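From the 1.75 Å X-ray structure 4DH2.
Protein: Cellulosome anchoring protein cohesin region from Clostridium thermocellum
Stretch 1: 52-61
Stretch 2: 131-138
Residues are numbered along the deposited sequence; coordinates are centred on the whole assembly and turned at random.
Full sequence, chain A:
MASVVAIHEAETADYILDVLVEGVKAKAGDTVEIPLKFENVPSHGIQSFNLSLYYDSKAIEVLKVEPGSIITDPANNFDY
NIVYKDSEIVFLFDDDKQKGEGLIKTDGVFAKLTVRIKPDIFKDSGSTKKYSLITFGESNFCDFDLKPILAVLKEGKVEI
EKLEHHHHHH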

# COMPACT_ATOMS: atom_id res chain seq x y z
N SER A 52 2.65 0.05 3.50
CA SER A 52 3.63 1.16 3.57
C SER A 52 5.03 0.62 3.82
O SER A 52 5.21 -0.34 4.63
CB SER A 52 3.32 2.09 4.77
OG SER A 52 2.12 2.81 4.55
N LEU A 53 6.00 1.28 3.19
CA LEU A 53 7.42 1.05 3.46
C LEU A 53 8.06 2.36 3.84
O LEU A 53 7.64 3.43 3.39
CB LEU A 53 8.11 0.57 2.17
CG LEU A 53 7.72 -0.75 1.55
CD1 LEU A 53 8.61 -0.96 0.32
CD2 LEU A 53 7.89 -1.87 2.52
N TYR A 54 9.13 2.28 4.63
CA TYR A 54 9.90 3.47 4.95
C TYR A 54 11.33 3.25 4.51
O TYR A 54 11.82 2.12 4.53
CB TYR A 54 9.92 3.69 6.43
CG TYR A 54 8.58 4.03 6.99
CD1 TYR A 54 8.12 5.32 6.97
CD2 TYR A 54 7.76 3.03 7.49
CE1 TYR A 54 6.88 5.64 7.48
CE2 TYR A 54 6.53 3.34 8.02
CZ TYR A 54 6.10 4.65 8.00
OH TYR A 54 4.86 4.97 8.52
N TYR A 55 11.96 4.34 4.13
CA TYR A 55 13.39 4.37 3.78
C TYR A 55 14.07 5.54 4.47
O TYR A 55 13.42 6.47 4.95
CB TYR A 55 13.54 4.48 2.26
CG TYR A 55 12.90 5.72 1.64
CD1 TYR A 55 13.65 6.85 1.40
CD2 TYR A 55 11.54 5.76 1.30
CE1 TYR A 55 13.09 7.98 0.85
CE2 TYR A 55 10.96 6.91 0.74
CZ TYR A 55 11.75 8.02 0.53
OH TYR A 55 11.23 9.18 -0.03
N ASP A 56 15.40 5.48 4.54
CA ASP A 56 16.17 6.55 5.14
C ASP A 56 16.54 7.53 4.05
O ASP A 56 17.34 7.23 3.16
CB ASP A 56 17.42 5.99 5.81
CG ASP A 56 18.27 7.07 6.44
OD1 ASP A 56 17.84 8.25 6.40
OD2 ASP A 56 19.37 6.75 6.95
N SER A 57 15.93 8.70 4.10
CA SER A 57 16.12 9.69 3.06
C SER A 57 17.54 10.25 3.10
O SER A 57 17.97 10.92 2.15
CB SER A 57 15.10 10.83 3.18
OG SER A 57 15.34 11.59 4.35
N LYS A 58 18.29 9.95 4.14
CA LYS A 58 19.68 10.43 4.15
C LYS A 58 20.54 9.61 3.21
O LYS A 58 21.56 10.08 2.70
CB LYS A 58 20.26 10.44 5.56
CG LYS A 58 19.83 11.64 6.37
CD LYS A 58 20.29 11.53 7.81
CE LYS A 58 19.55 12.51 8.71
NZ LYS A 58 19.55 13.89 8.17
N ALA A 59 20.11 8.38 2.95
CA ALA A 59 20.87 7.47 2.10
C ALA A 59 20.18 7.18 0.79
O ALA A 59 20.84 6.85 -0.19
CB ALA A 59 21.13 6.18 2.84
N ILE A 60 18.85 7.26 0.77
CA ILE A 60 18.10 6.82 -0.38
C ILE A 60 17.14 7.87 -0.88
O ILE A 60 16.45 8.53 -0.11
CB ILE A 60 17.27 5.58 0.00
CG1 ILE A 60 18.19 4.39 0.22
CG2 ILE A 60 16.26 5.27 -1.09
CD1 ILE A 60 17.42 3.07 0.38
N GLU A 61 17.12 8.01 -2.20
CA GLU A 61 16.14 8.81 -2.91
C GLU A 61 15.29 7.92 -3.82
O GLU A 61 15.81 7.19 -4.68
CB GLU A 61 16.87 9.87 -3.75
CG GLU A 61 15.95 10.79 -4.50
CD GLU A 61 16.68 11.83 -5.33
OE1 GLU A 61 17.93 11.81 -5.37
OE2 GLU A 61 15.98 12.68 -5.92
N TYR A 131 24.94 -0.15 5.61
CA TYR A 131 23.67 -0.82 5.35
C TYR A 131 22.54 0.17 5.55
O TYR A 131 22.55 0.97 6.47
CB TYR A 131 23.47 -1.99 6.32
CG TYR A 131 24.55 -3.02 6.21
CD1 TYR A 131 24.48 -4.01 5.25
CD2 TYR A 131 25.66 -3.00 7.04
CE1 TYR A 131 25.46 -4.97 5.12
CE2 TYR A 131 26.66 -3.96 6.93
CZ TYR A 131 26.55 -4.95 5.96
OH TYR A 131 27.52 -5.93 5.81
N SER A 132 21.53 0.12 4.68
CA SER A 132 20.39 0.98 4.88
C SER A 132 19.13 0.12 4.89
O SER A 132 18.91 -0.68 4.00
CB SER A 132 20.28 2.04 3.80
OG SER A 132 19.39 3.06 4.21
N LEU A 133 18.31 0.31 5.91
CA LEU A 133 17.17 -0.57 6.18
C LEU A 133 15.92 -0.06 5.48
O LEU A 133 15.68 1.14 5.43
CB LEU A 133 16.96 -0.56 7.70
CG LEU A 133 16.23 -1.67 8.43
CD1 LEU A 133 16.94 -2.99 8.27
CD2 LEU A 133 16.14 -1.28 9.91
N ILE A 134 15.12 -0.99 4.96
CA ILE A 134 13.83 -0.64 4.40
C ILE A 134 12.81 -1.33 5.29
O ILE A 134 12.82 -2.56 5.42
CB ILE A 134 13.74 -1.09 2.96
CG1 ILE A 134 14.65 -0.21 2.09
CG2 ILE A 134 12.29 -0.97 2.45
CD1 ILE A 134 14.91 -0.77 0.77
N THR A 135 11.96 -0.54 5.94
CA THR A 135 11.08 -1.07 6.95
C THR A 135 9.63 -0.98 6.50
O THR A 135 9.33 -0.43 5.45
CB THR A 135 11.20 -0.32 8.25
OG1 THR A 135 10.86 1.05 8.04
CG2 THR A 135 12.64 -0.37 8.76
N PHE A 136 8.73 -1.50 7.33
CA PHE A 136 7.32 -1.48 6.98
C PHE A 136 6.52 -0.69 7.95
O PHE A 136 6.86 -0.62 9.13
CB PHE A 136 6.75 -2.87 7.04
CG PHE A 136 7.22 -3.72 5.97
CD1 PHE A 136 6.67 -3.65 4.72
CD2 PHE A 136 8.24 -4.63 6.19
CE1 PHE A 136 7.11 -4.44 3.71
CE2 PHE A 136 8.68 -5.42 5.17
CZ PHE A 136 8.12 -5.34 3.95
N GLY A 137 5.41 -0.16 7.47
CA GLY A 137 4.37 0.34 8.34
C GLY A 137 3.15 -0.58 8.33
O GLY A 137 3.23 -1.83 8.31
N GLU A 138 2.02 0.07 8.32
CA GLU A 138 0.74 -0.63 8.19
C GLU A 138 0.66 -1.50 6.91
O GLU A 138 1.24 -1.22 5.87
CB GLU A 138 -0.42 0.37 8.24
CG GLU A 138 -0.41 1.41 7.12
CD GLU A 138 -0.79 0.82 5.78
OE1 GLU A 138 -0.20 1.25 4.76
OE2 GLU A 138 -1.68 -0.07 5.74
O HOH W 1 16.67 3.06 3.78

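Two antiparallel strands meet here, their N-to-C directions 145° apart, and the contact buries 596 Å² summed over both sides. Y54 and S52 give the largest shares, 77 and 75 Å², with L53 between them at 62 Å²; the account can be built on these three.

Y54 forms a hydrogen-bonded pair with T135. Its N donates to T135 O at 2.8 Å (N-H...O angle 159°), and T135 N returns a bond to Y54 O at 3.0 Å (157°), so both backbone polar groups of each residue are used across the pair. The side chains lie on the same face of the sheet, where Y54 CB comes within 3.2 Å of T135 OG1. With chi1 at -66° (m), the Y54 ring runs along the neighbouring strand: CD2 is 3.9 Å from F136 C, which sits at the ring edge, and CE2 is 3.7 Å from G137 N. Glycine suits this place on steric evidence, because an ideal CB on G137 would lie 3.0 Å from Y54 CE2 and 3.2 Å from S52 CB, both tight.

S52 continues the ladder. G137 N donates to S52 O at 2.9 Å with a nearly straight angle of 168°, and S52 N donates to E138 O at 3.0 Å (149°). The small serine side chain also brings OG to 2.8 Å from E138 OE1, a polar contact between a buried serine and a partly exposed glutamate; E138 reaches it by folding its side chain, chi1 61° and chi2 73° (both p), so that its end comes nearer than its CA-to-CB direction alone would suggest.

L53 and F136 form the intervening non-hydrogen-bonded pair, their CA atoms 4.3 Å apart and their side chains on the face opposite that of Y54 and T135. L53 CA approaches T135 O at 3.1 Å, and F136 CA approaches S52 O at 3.4 Å, both as CA-H...O contacts. On the apolar side, L53 CD1 lies 4.3 Å from I134 CG2, a buried packing suited to branched aliphatic chains.

Past the Y55 and I134 pair, whose CA atoms are still 5.1 Å apart, the chains separate, and the CA atoms of D56 and S132 are 7.0 Å apart. Water 1 fills the gap, accepting from D56 N at 2.8 Å, donating to L133 O at 2.7 Å, and hydrogen-bonding S132 OG at 2.8 Å. D56 also organises the turn, its O accepting from I60 N at 2.8 Å and its OD1 from K58 N at 2.9 Å. In this turn A59 CB lies 3.8 Å from S132 OG, where the small methyl packs against the buried serine.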